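Local coordinates for S-adenosylmethionine tRNA ribosyltransferase (Rhodococcus sp., PDB 2NS0), which is of unknown function but may be an S-adenosylmethionine tRNA ribosyltransferase, with a fold probably related to helix-turn-helix proteins, at residues A[60-64]-A[65-69]. Numbering follows the deposited sequence.
Sequences EVTQK and GAVVD
Gln63 and Ala66 face each other as an antiparallel hydrogen-bonded pair. Gln63 N donates to Ala66 O at 2.9 Å. The return bond, from Ala66 N to Gln63 O, is 3.1 Å long. Further along, Val68 N gives Val61 O a nearly straight bond of 2.8 Å (168° at the hydrogen). Val61 O also receives a CA-H...O contact from Val67 CA. One water continues the pairing: it accepts from Val61 N and donates to Val68 O.

Side chains meet on both faces. With chi1 at -63°, Val68 CG1 lies anti to the carbonyl carbon and CG2 between the backbone N and that carbon. There CG2 meets both Val61 CG1, at 3.8 Å, and Gln63 CB. The Val61 and Val68 side chains cross at about a right angle. On the face of Thr62 and Val67, the methyl Val67 CG2 makes a van der Waals contact with the carboxylate oxygen Glu60 OE2 at 3.8 Å. The other carboxylate oxygen, Glu60 OE1, forms a salt bridge with Arg80 on strand 78-81.

Lys64 and Gly65 form the corner, both with positive phi. This is a beta hairpin with a two-residue loop, Lys64-Gly65, in a type I' turn from Gln63 to Ala66. Strand 66-67 is an edge strand and strand 59-63 the middle one of a three-stranded antiparallel sheet.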
ATOM      1  N   GLU A  60      -7.019   4.670  -0.292  1.00 17.77           N
ATOM      2  CA  GLU A  60      -6.997   5.143   1.094  1.00 18.99           C
ATOM      3  C   GLU A  60      -6.257   4.141   1.966  1.00 19.47           C
ATOM      4  O   GLU A  60      -6.298   2.908   1.737  1.00 20.03           O
ATOM      5  CB  GLU A  60      -8.413   5.295   1.666  1.00 19.26           C
ATOM      6  CG  GLU A  60      -9.220   6.403   1.022  1.00 21.05           C
ATOM      7  CD  GLU A  60     -10.678   6.308   1.343  1.00 22.28           C
ATOM      8  OE1 GLU A  60     -11.252   5.192   1.223  1.00 26.91           O
ATOM      9  OE2 GLU A  60     -11.242   7.349   1.749  1.00 23.61           O
ATOM     10  N   VAL A  61      -5.626   4.663   3.002  1.00 18.94           N
ATOM     11  CA  VAL A  61      -4.945   3.812   3.956  1.00 19.44           C
ATOM     12  C   VAL A  61      -5.766   3.938   5.243  1.00 20.13           C
ATOM     13  O   VAL A  61      -6.192   5.063   5.609  1.00 20.23           O
ATOM     14  CB  VAL A  61      -3.483   4.317   4.206  1.00 19.42           C
ATOM     15  CG1 VAL A  61      -2.826   3.536   5.357  1.00 20.46           C
ATOM     16  CG2 VAL A  61      -2.627   4.315   2.901  1.00 17.47           C
ATOM     17  N   THR A  62      -6.012   2.803   5.907  1.00 20.18           N
ATOM     18  CA  THR A  62      -6.771   2.780   7.153  1.00 20.14           C
ATOM     19  C   THR A  62      -6.004   2.066   8.253  1.00 19.81           C
ATOM     20  O   THR A  62      -5.159   1.215   8.004  1.00 20.43           O
ATOM     21  CB  THR A  62      -8.191   2.123   7.016  1.00 19.66           C
ATOM     22  OG1 THR A  62      -8.053   0.725   6.764  1.00 22.34           O
ATOM     23  CG2 THR A  62      -9.038   2.785   5.873  1.00 22.29           C
ATOM     24  N   GLN A  63      -6.310   2.445   9.480  1.00 19.39           N
ATOM     25  CA  GLN A  63      -5.796   1.781  10.659  1.00 18.81           C
ATOM     26  C   GLN A  63      -6.921   1.764  11.681  1.00 17.97           C
ATOM     27  O   GLN A  63      -7.501   2.791  12.007  1.00 16.31           O
ATOM     28  CB  GLN A  63      -4.595   2.525  11.211  1.00 18.16           C
ATOM     29  CG  GLN A  63      -3.932   1.705  12.264  1.00 21.76           C
ATOM     30  CD  GLN A  63      -2.684   2.348  12.762  1.00 23.23           C
ATOM     31  OE1 GLN A  63      -1.596   1.845  12.514  1.00 28.13           O
ATOM     32  NE2 GLN A  63      -2.819   3.453  13.479  1.00 20.34           N
ATOM     33  N   LYS A  64      -7.233   0.576  12.165  1.00 18.44           N
ATOM     34  CA  LYS A  64      -8.362   0.379  13.028  1.00 18.68           C
ATOM     35  C   LYS A  64      -9.657   1.003  12.503  1.00 18.69           C
ATOM     36  O   LYS A  64     -10.454   1.552  13.276  1.00 18.06           O
ATOM     37  CB  LYS A  64      -8.010   0.877  14.440  1.00 20.01           C
ATOM     38  CG  LYS A  64      -6.788   0.143  14.948  1.00 18.19           C
ATOM     39  CD  LYS A  64      -6.332   0.643  16.207  1.00 18.62           C
ATOM     40  CE  LYS A  64      -5.036  -0.009  16.481  1.00 20.11           C
ATOM     41  NZ  LYS A  64      -4.586   0.448  17.764  1.00 24.85           N
ATOM     42  N   GLY A  65      -9.874   0.871  11.200  1.00 18.63           N
ATOM     43  CA  GLY A  65     -11.082   1.377  10.556  1.00 20.11           C
ATOM     44  C   GLY A  65     -11.077   2.863  10.118  1.00 20.52           C
ATOM     45  O   GLY A  65     -11.945   3.290   9.303  1.00 21.67           O
ATOM     46  N   ALA A  66     -10.136   3.644  10.647  1.00 19.83           N
ATOM     47  CA  ALA A  66     -10.036   5.070  10.385  1.00 19.02           C
ATOM     48  C   ALA A  66      -9.068   5.375   9.236  1.00 19.15           C
ATOM     49  O   ALA A  66      -8.009   4.757   9.150  1.00 19.31           O
ATOM     50  CB  ALA A  66      -9.591   5.801  11.669  1.00 20.12           C
ATOM     51  N   VAL A  67      -9.398   6.335   8.366  1.00 17.89           N
ATOM     52  CA  VAL A  67      -8.446   6.739   7.330  1.00 16.77           C
ATOM     53  C   VAL A  67      -7.256   7.459   8.001  1.00 17.89           C
ATOM     54  O   VAL A  67      -7.453   8.363   8.857  1.00 17.08           O
ATOM     55  CB  VAL A  67      -9.111   7.606   6.194  1.00 17.70           C
ATOM     56  CG1 VAL A  67      -8.028   8.216   5.237  1.00 16.88           C
ATOM     57  CG2 VAL A  67     -10.115   6.767   5.372  1.00 16.35           C
ATOM     58  N   VAL A  68      -6.033   7.026   7.639  1.00 16.73           N
ATOM     59  CA  VAL A  68      -4.776   7.579   8.189  1.00 17.08           C
ATOM     60  C   VAL A  68      -3.739   7.837   7.048  1.00 17.57           C
ATOM     61  O   VAL A  68      -3.874   7.322   5.931  1.00 16.32           O
ATOM     62  CB  VAL A  68      -4.110   6.612   9.282  1.00 17.96           C
ATOM     63  CG1 VAL A  68      -5.000   6.386  10.543  1.00 15.44           C
ATOM     64  CG2 VAL A  68      -3.680   5.254   8.630  1.00 12.94           C
ATOM     65  N   ASP A  69      -2.685   8.598   7.370  1.00 16.53           N
ATOM     66  CA  ASP A  69      -1.541   8.771   6.508  1.00 16.40           C
ATOM     67  C   ASP A  69      -0.576   7.650   6.884  1.00 16.36           C
ATOM     68  O   ASP A  69      -0.136   7.581   8.049  1.00 16.62           O
ATOM     69  CB  ASP A  69      -0.899  10.132   6.836  1.00 17.04           C
ATOM     70  CG  ASP A  69       0.314  10.465   5.952  1.00 18.50           C
ATOM     71  OD1 ASP A  69       0.899   9.594   5.312  1.00 17.30           O
ATOM     72  OD2 ASP A  69       0.715  11.626   5.963  1.00 22.42           O
TER
HETATM   73  O   HOH W   1      -4.979   7.579   3.433  1.00 19.85           O